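Local coordinates for protein carbohydrate kinase, FGGY (Rhodospirillum rubrum, PDB 3IFR) that probably phosphorylates D-xylulose as a sugar kinase of the FGGY family, whose two domains are each built on the actin-like ATPase fold, at residues Y166-L171 and R218-V223; S249-G254 and H289-L294; D28-V33 and N433-A438. All coordinates share one frame; numbering follows the deposited sequence.

Interaction 3 spans most of the chain, from strand 29-37 near the start to the turn before helix 437-448. Nested inside its loop, interaction 1 (166-171 with 218-223) closes before interaction 2 (249-254 with 289-294) opens. Interactions 1 and 3 sit at opposite outermost strands of the N-terminal six-stranded sheet, their centres 21 Å apart. Interaction 2, with its centre 20 Å from that of interaction 1 and 16 Å from that of interaction 3, touches the latter, Ala252 packing on Asn433. Interaction 1 is internal to the N-terminal domain, whereas interactions 2 and 3 both join it to the C-terminal domain, around helices 245-252 and 437-448 at the interface.

Interaction 1. Residues Y166-L171 and R218-V223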
loop_
_atom_site.group_PDB
_atom_site.type_symbol
_atom_site.label_atom_id
_atom_site.label_comp_id
_atom_site.label_asym_id
_atom_site.label_seq_id
_atom_site.Cartn_x
_atom_site.Cartn_y
_atom_site.Cartn_z
ATOM N N TYR A 166 4.060 -2.574 -17.062
ATOM C CA TYR A 166 3.936 -2.081 -18.403
ATOM C C TYR A 166 5.046 -1.061 -18.737
ATOM O O TYR A 166 5.684 -1.136 -19.781
ATOM C CB TYR A 166 2.533 -1.517 -18.620
ATOM C CG TYR A 166 2.369 -0.834 -19.940
ATOM C CD1 TYR A 166 2.481 -1.557 -21.114
ATOM C CD2 TYR A 166 2.129 0.530 -20.013
ATOM C CE1 TYR A 166 2.335 -0.931 -22.342
ATOM C CE2 TYR A 166 1.986 1.173 -21.217
ATOM C CZ TYR A 166 2.065 0.435 -22.385
ATOM O OH TYR A 166 1.917 1.028 -23.615
ATOM N N ILE A 167 5.296 -0.134 -17.826
ATOM C CA ILE A 167 6.335 0.854 -18.005
ATOM C C ILE A 167 7.677 0.166 -18.181
ATOM O O ILE A 167 8.383 0.446 -19.146
ATOM C CB ILE A 167 6.341 1.822 -16.797
ATOM C CG1 ILE A 167 4.959 2.481 -16.668
ATOM C CG2 ILE A 167 7.446 2.875 -16.934
ATOM C CD1 ILE A 167 4.607 3.403 -17.869
ATOM N N ASN A 168 8.041 -0.752 -17.275
ATOM C CA ASN A 168 9.262 -1.559 -17.484
ATOM C C ASN A 168 9.405 -2.213 -18.893
ATOM O O ASN A 168 10.495 -2.215 -19.504
ATOM C CB ASN A 168 9.368 -2.641 -16.419
ATOM C CG ASN A 168 9.873 -2.118 -15.104
ATOM O OD1 ASN A 168 10.697 -1.176 -15.058
ATOM N ND2 ASN A 168 9.409 -2.750 -13.995
HETATM N N MSE A 169 8.319 -2.782 -19.403
HETATM C CA MSE A 169 8.362 -3.311 -20.779
HETATM C C MSE A 169 8.754 -2.215 -21.766
HETATM O O MSE A 169 9.692 -2.389 -22.513
HETATM C CB MSE A 169 7.036 -3.939 -21.197
HETATM C CG MSE A 169 6.569 -4.929 -20.191
HETATM SE SE MSE A 169 4.871 -5.774 -20.717
HETATM C CE MSE A 169 4.606 -7.091 -19.214
ATOM N N LEU A 170 8.067 -1.074 -21.727
ATOM C CA LEU A 170 8.424 0.052 -22.561
ATOM C C LEU A 170 9.901 0.486 -22.413
ATOM O O LEU A 170 10.467 1.023 -23.360
ATOM C CB LEU A 170 7.498 1.235 -22.245
ATOM C CG LEU A 170 6.278 1.376 -23.161
ATOM C CD1 LEU A 170 5.793 0.032 -23.602
ATOM C CD2 LEU A 170 5.133 2.176 -22.509
ATOM N N LEU A 171 10.499 0.300 -21.223
ATOM C CA LEU A 171 11.905 0.713 -20.958
ATOM C C LEU A 171 12.971 -0.246 -21.500
ATOM O O LEU A 171 14.011 0.191 -22.006
ATOM C CB LEU A 171 12.189 0.898 -19.453
ATOM C CG LEU A 171 11.443 2.018 -18.773
ATOM C CD1 LEU A 171 11.560 1.971 -17.265
ATOM C CD2 LEU A 171 11.937 3.346 -19.323
ATOM N N ARG A 218 16.322 -8.227 -8.307
ATOM C CA ARG A 218 17.186 -8.640 -9.403
ATOM C C ARG A 218 17.060 -7.690 -10.587
ATOM O O ARG A 218 15.982 -7.138 -10.821
ATOM C CB ARG A 218 16.807 -10.028 -9.894
ATOM C CG ARG A 218 17.228 -11.176 -9.032
ATOM C CD ARG A 218 17.009 -12.460 -9.821
ATOM N NE ARG A 218 16.782 -13.592 -8.937
ATOM C CZ ARG A 218 16.077 -14.671 -9.267
ATOM N NH1 ARG A 218 15.522 -14.779 -10.486
ATOM N NH2 ARG A 218 15.934 -15.641 -8.364
ATOM N N VAL A 219 18.138 -7.529 -11.351
ATOM C CA VAL A 219 18.126 -6.710 -12.550
ATOM C C VAL A 219 17.160 -7.330 -13.538
ATOM O O VAL A 219 17.213 -8.534 -13.779
ATOM C CB VAL A 219 19.539 -6.619 -13.223
ATOM C CG1 VAL A 219 19.625 -5.415 -14.116
ATOM C CG2 VAL A 219 20.614 -6.527 -12.204
ATOM N N LEU A 220 16.292 -6.500 -14.116
ATOM C CA LEU A 220 15.275 -6.938 -15.063
ATOM C C LEU A 220 15.744 -6.824 -16.531
ATOM O O LEU A 220 15.464 -7.699 -17.365
ATOM C CB LEU A 220 13.962 -6.163 -14.817
ATOM C CG LEU A 220 12.974 -5.981 -15.979
ATOM C CD1 LEU A 220 12.601 -7.345 -16.530
ATOM C CD2 LEU A 220 11.709 -5.239 -15.582
ATOM N N GLY A 221 16.456 -5.744 -16.842
ATOM C CA GLY A 221 17.007 -5.551 -18.171
ATOM C C GLY A 221 17.701 -4.215 -18.243
ATOM O O GLY A 221 18.140 -3.677 -17.239
ATOM N N ALA A 222 17.815 -3.665 -19.436
ATOM C CA ALA A 222 18.486 -2.391 -19.604
ATOM C C ALA A 222 17.609 -1.465 -20.463
ATOM O O ALA A 222 16.841 -1.938 -21.277
ATOM C CB ALA A 222 19.812 -2.613 -20.273
ATOM N N VAL A 223 17.743 -0.152 -20.262
ATOM C CA VAL A 223 17.053 0.851 -21.068
ATOM C C VAL A 223 17.518 0.741 -22.509
ATOM O O VAL A 223 18.708 0.795 -22.801
ATOM C CB VAL A 223 17.330 2.294 -20.574
ATOM C CG1 VAL A 223 16.856 3.340 -21.576
ATOM C CG2 VAL A 223 16.685 2.545 -19.222
#
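Leu171 O, near the C-terminal end of helix 163-172, is approached by CA of Val223 at 3.3 Å in a CA-H...O contact, with 151° at the hydrogen. The same oxygen receives a weak hydrogen bond from the hydroxyl of Thr224, and Leu171 and Thr224 are also joined through their backbones. The end of the helix is thus pinned to the chain just where strand 219-222 runs out. Here the backbones come close, with CA of Leu171 and CA of Val223 5.2 Å apart.

One turn back along the helix the contact passes to side chains. Methyl CD2 of Leu220 lies against Asn168, 3.6 Å from its CB and 3.7 Å from its ND2, so it rests along the stem and amide of the asparagine. Leu220 holds CG anti to its backbone N (chi1 154°), which carries CD2 across to Asn168, and the two side chains meet obliquely.

Leu220 and Gly221 form a classic beta bulge, both facing Val239. The strand they belong to is an outermost one of the N-terminal sheet and pairs with strand 238-244. Asn168 and Val223 also touch Val239 on that neighbour, and Leu170 and Leu171 pack on Trp56, so helix 163-172 packs against both the sheet margin and helix 52-70.

Interaction 2. Residues S249-G254 and H289-L294; sequences SALAAG and HLVPGL
The imidazole of His289 is met obliquely by CD1 of Leu251, which arrives from helix 245-252. Over one face of the ring lies CG2 of Val291, 3.8 Å above the plane and displaced toward the rim. That same methyl also meets CD1 of Leu251 at 4.2 Å, so it is shared between the ring and the leucine.

Leu251 carries the helix side of the contact and uses both branches. With CG anti to the backbone N (chi1 -176°), it extends from the helix toward the loop and splits: CD1 goes to His289 and Val291, and CD2 to CD1 of Leu290 at 3.9 Å. The leucine lies roughly at right angles to Val291.

Both backbones turn close by. Helix 245-252 ends in a Schellman motif at Gly254, whose positive phi of 84° suits glycine; its N bonds back to the O of Leu251 at 2.7 Å. Across the contact, a type II turn from Val291 to Leu294 is closed by Leu294 N to Val291 O at 3.0 Å, and His289 N bonds to Leu294 O, tying off the loop that presents the three side chains. Ile247 of the same helix as Leu251 touches His289 and Leu290, and Trp443 of helix 437-448 touches Leu251.

Several backbone N-H and C=O groups, such as Gly254 N and Leu294 N with their acceptors, are bonded inside their own segment. What joins an N-terminal-domain helix to a C-terminal-domain loop here is therefore mainly apolar, non-directional side-chain packing, with the His289 ring as the one polar group that Leu251 touches.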
loop_
_atom_site.group_PDB
_atom_site.type_symbol
_atom_site.label_atom_id
_atom_site.label_comp_id
_atom_site.label_asym_id
_atom_site.label_seq_id
_atom_site.Cartn_x
_atom_site.Cartn_y
_atom_site.Cartn_z
ATOM N N SER A 249 7.271 1.772 -0.014
ATOM C CA SER A 249 7.039 2.730 1.063
ATOM C C SER A 249 7.456 2.145 2.406
ATOM O O SER A 249 8.068 2.834 3.216
ATOM C CB SER A 249 5.589 3.193 1.127
ATOM O OG SER A 249 5.467 4.452 0.513
ATOM N N ALA A 250 7.143 0.875 2.656
ATOM C CA ALA A 250 7.557 0.286 3.937
ATOM C C ALA A 250 9.094 0.318 4.052
ATOM O O ALA A 250 9.643 0.819 5.014
ATOM C CB ALA A 250 7.020 -1.111 4.104
ATOM N N LEU A 251 9.777 -0.198 3.054
ATOM C CA LEU A 251 11.242 -0.107 2.974
ATOM C C LEU A 251 11.784 1.289 3.279
ATOM O O LEU A 251 12.658 1.455 4.086
ATOM C CB LEU A 251 11.679 -0.490 1.562
ATOM C CG LEU A 251 13.191 -0.513 1.408
ATOM C CD1 LEU A 251 13.785 -1.462 2.448
ATOM C CD2 LEU A 251 13.582 -0.894 -0.033
ATOM N N ALA A 252 11.261 2.300 2.620
ATOM C CA ALA A 252 11.721 3.681 2.842
ATOM C C ALA A 252 11.492 4.106 4.257
ATOM O O ALA A 252 12.244 4.925 4.797
ATOM C CB ALA A 252 11.014 4.666 1.862
ATOM N N ALA A 253 10.449 3.589 4.878
ATOM C CA ALA A 253 10.234 3.922 6.280
ATOM C C ALA A 253 11.167 3.116 7.196
ATOM O O ALA A 253 11.129 3.256 8.408
ATOM C CB ALA A 253 8.757 3.770 6.683
ATOM N N GLY A 254 12.014 2.288 6.607
ATOM C CA GLY A 254 12.932 1.474 7.381
ATOM C C GLY A 254 12.365 0.178 7.914
ATOM O O GLY A 254 12.806 -0.304 8.943
ATOM N N HIS A 289 8.449 -9.216 0.523
ATOM C CA HIS A 289 9.153 -7.967 0.769
ATOM C C HIS A 289 10.074 -7.667 -0.410
ATOM O O HIS A 289 10.337 -8.539 -1.230
ATOM C CB HIS A 289 9.992 -8.070 2.019
ATOM C CG HIS A 289 10.313 -6.746 2.624
ATOM N ND1 HIS A 289 10.255 -6.515 3.984
ATOM C CD2 HIS A 289 10.676 -5.575 2.063
ATOM C CE1 HIS A 289 10.577 -5.259 4.229
ATOM N NE2 HIS A 289 10.819 -4.671 3.076
ATOM N N LEU A 290 10.577 -6.440 -0.506
ATOM C CA LEU A 290 11.619 -6.166 -1.495
ATOM C C LEU A 290 12.899 -6.807 -0.979
ATOM O O LEU A 290 13.682 -7.363 -1.753
ATOM C CB LEU A 290 11.823 -4.674 -1.747
ATOM C CG LEU A 290 10.572 -3.844 -2.063
ATOM C CD1 LEU A 290 10.882 -2.398 -2.410
ATOM C CD2 LEU A 290 9.815 -4.515 -3.191
ATOM N N VAL A 291 13.098 -6.766 0.333
ATOM C CA VAL A 291 14.264 -7.425 0.926
ATOM C C VAL A 291 14.258 -8.953 0.699
ATOM O O VAL A 291 13.347 -9.670 1.109
ATOM C CB VAL A 291 14.422 -7.070 2.418
ATOM C CG1 VAL A 291 15.636 -7.752 2.989
ATOM C CG2 VAL A 291 14.561 -5.580 2.600
ATOM N N PRO A 292 15.282 -9.450 0.015
ATOM C CA PRO A 292 15.319 -10.842 -0.418
ATOM C C PRO A 292 15.161 -11.747 0.752
ATOM O O PRO A 292 15.877 -11.586 1.704
ATOM C CB PRO A 292 16.721 -10.972 -0.983
ATOM C CG PRO A 292 17.029 -9.583 -1.497
ATOM C CD PRO A 292 16.431 -8.681 -0.481
ATOM N N GLY A 293 14.229 -12.675 0.712
ATOM C CA GLY A 293 14.138 -13.623 1.794
ATOM C C GLY A 293 12.996 -13.307 2.720
ATOM O O GLY A 293 12.510 -14.171 3.440
ATOM N N LEU A 294 12.548 -12.069 2.710
ATOM C CA LEU A 294 11.469 -11.688 3.606
ATOM C C LEU A 294 10.116 -11.616 2.914
ATOM O O LEU A 294 10.031 -11.440 1.678
ATOM C CB LEU A 294 11.816 -10.397 4.363
ATOM C CG LEU A 294 13.153 -10.433 5.165
ATOM C CD1 LEU A 294 13.326 -9.204 5.991
ATOM C CD2 LEU A 294 13.301 -11.684 6.055
#

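Interaction 3. Residues D28-V33 and N433-A438; sequences DTVVAV and NPLGSA
Val33, on an edge strand, and Leu435, in the turn leading into helix 437-448, face each other with CA atoms 8.3 Å apart, the strand being bulged where Val31 and Ala32 both face Leu23. That classic beta bulge changes the usual alternation of side chains: Val30 and Val33, three residues apart, both project toward the turn, and Val31 and Ala32 between them do not take part.

Leu435 is the single side chain that meets them, and a single methyl does the touching. Its CD2 sits 4.0 Å from CG1 of Val30 and 4.1 Å from CG2 of Val30, reaching tip to tip and meeting both branches of the valine. The same CD2 lies 4.1 Å from CG2 of Val33, this time at a slant. Leu435 holds its CG anti to its carbonyl carbon (chi1 -82°), which carries the isobutyl group out from the turn to the strand.

The touch is light, burying 94 Å² in all, and lies at the surface, with Val33 exposed. Directly after Leu435, Gly436 takes a phi of 86°, with backbone angles at which a CB would collide with the preceding carbonyl O, and the chain then enters its helix. Ser437 OG bonds to the backbone O of Asp245 and weakly to Ser249 OG, linking this helix start to helix 245-252.

Strand 29-37 is an outermost strand of the N-terminal sheet, next to 18-25. Val33 and Ala438 both lie on Ile22 of that neighbour, and Ser437 and Ala438 touch Asp13 of strand 8-14. The start of the C-terminal-domain helix thus lies on strands 18-25 and 8-14, and the turn before it meets 29-37, while helix 52-70 packs on Val31 and Ala32.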
loop_
_atom_site.group_PDB
_atom_site.type_symbol
_atom_site.label_atom_id
_atom_site.label_comp_id
_atom_site.label_asym_id
_atom_site.label_seq_id
_atom_site.Cartn_x
_atom_site.Cartn_y
_atom_site.Cartn_z
ATOM N N ASP A 28 22.736 9.783 0.686
ATOM C CA ASP A 28 21.721 10.413 1.527
ATOM C C ASP A 28 21.121 11.675 0.989
ATOM O O ASP A 28 20.551 12.464 1.751
ATOM C CB ASP A 28 22.285 10.658 2.949
ATOM C CG ASP A 28 23.284 11.840 3.021
ATOM O OD1 ASP A 28 22.835 13.012 2.962
ATOM O OD2 ASP A 28 24.512 11.606 3.194
ATOM N N THR A 29 21.219 11.847 -0.324
ATOM C CA THR A 29 20.861 13.113 -0.953
ATOM C C THR A 29 19.912 12.947 -2.140
ATOM O O THR A 29 20.116 12.115 -3.040
ATOM C CB THR A 29 22.125 13.844 -1.425
ATOM O OG1 THR A 29 23.079 13.869 -0.356
ATOM C CG2 THR A 29 21.789 15.258 -1.854
ATOM N N VAL A 30 18.866 13.751 -2.124
ATOM C CA VAL A 30 17.916 13.770 -3.195
ATOM C C VAL A 30 18.296 14.946 -4.065
ATOM O O VAL A 30 18.047 16.091 -3.696
ATOM C CB VAL A 30 16.516 13.975 -2.653
ATOM C CG1 VAL A 30 15.516 13.975 -3.783
ATOM C CG2 VAL A 30 16.212 12.863 -1.676
ATOM N N VAL A 31 18.924 14.660 -5.200
ATOM C CA VAL A 31 19.348 15.704 -6.118
ATOM C C VAL A 31 18.148 16.405 -6.778
ATOM O O VAL A 31 18.172 17.599 -6.953
ATOM C CB VAL A 31 20.280 15.136 -7.214
ATOM C CG1 VAL A 31 20.609 16.205 -8.209
ATOM C CG2 VAL A 31 21.544 14.572 -6.625
ATOM N N ALA A 32 17.100 15.666 -7.150
ATOM C CA ALA A 32 15.954 16.251 -7.861
ATOM C C ALA A 32 14.670 15.447 -7.694
ATOM O O ALA A 32 14.704 14.225 -7.518
ATOM C CB ALA A 32 16.266 16.399 -9.378
ATOM N N VAL A 33 13.536 16.132 -7.807
ATOM C CA VAL A 33 12.233 15.462 -7.769
ATOM C C VAL A 33 11.390 16.022 -8.886
ATOM O O VAL A 33 11.301 17.234 -9.019
ATOM C CB VAL A 33 11.507 15.666 -6.390
ATOM C CG1 VAL A 33 10.203 14.893 -6.325
ATOM C CG2 VAL A 33 12.393 15.215 -5.272
ATOM N N ASN A 433 7.812 10.623 5.394
ATOM C CA ASN A 433 8.307 10.026 4.168
ATOM C C ASN A 433 7.487 10.615 3.067
ATOM O O ASN A 433 6.631 9.943 2.522
ATOM C CB ASN A 433 8.054 8.537 4.240
ATOM C CG ASN A 433 8.718 7.761 3.127
ATOM O OD1 ASN A 433 8.680 6.508 3.170
ATOM N ND2 ASN A 433 9.326 8.469 2.117
ATOM N N PRO A 434 7.717 11.896 2.766
ATOM C CA PRO A 434 6.805 12.650 1.903
ATOM C C PRO A 434 6.932 12.212 0.435
ATOM O O PRO A 434 5.927 11.926 -0.218
ATOM C CB PRO A 434 7.267 14.103 2.069
ATOM C CG PRO A 434 8.493 14.067 2.916
ATOM C CD PRO A 434 8.948 12.645 3.054
ATOM N N LEU A 435 8.160 12.139 -0.063
ATOM C CA LEU A 435 8.405 11.766 -1.443
ATOM C C LEU A 435 7.806 10.414 -1.725
ATOM O O LEU A 435 7.536 10.105 -2.874
ATOM C CB LEU A 435 9.899 11.685 -1.708
ATOM C CG LEU A 435 10.541 13.033 -1.995
ATOM C CD1 LEU A 435 10.021 14.053 -1.011
ATOM C CD2 LEU A 435 12.075 12.932 -1.928
ATOM N N GLY A 436 7.645 9.586 -0.690
ATOM C CA GLY A 436 6.934 8.321 -0.823
ATOM C C GLY A 436 7.655 7.044 -1.280
ATOM O O GLY A 436 8.781 6.708 -0.824
ATOM N N SER A 437 6.958 6.310 -2.162
ATOM C CA SER A 437 7.387 5.014 -2.668
ATOM C C SER A 437 8.599 5.123 -3.581
ATOM O O SER A 437 9.363 4.147 -3.745
ATOM C CB SER A 437 6.252 4.364 -3.466
ATOM O OG SER A 437 5.013 4.365 -2.782
ATOM N N ALA A 438 8.778 6.289 -4.192
ATOM C CA ALA A 438 9.858 6.438 -5.177
ATOM C C ALA A 438 11.155 6.171 -4.495
ATOM O O ALA A 438 12.070 5.614 -5.098
ATOM C CB ALA A 438 9.884 7.810 -5.795
#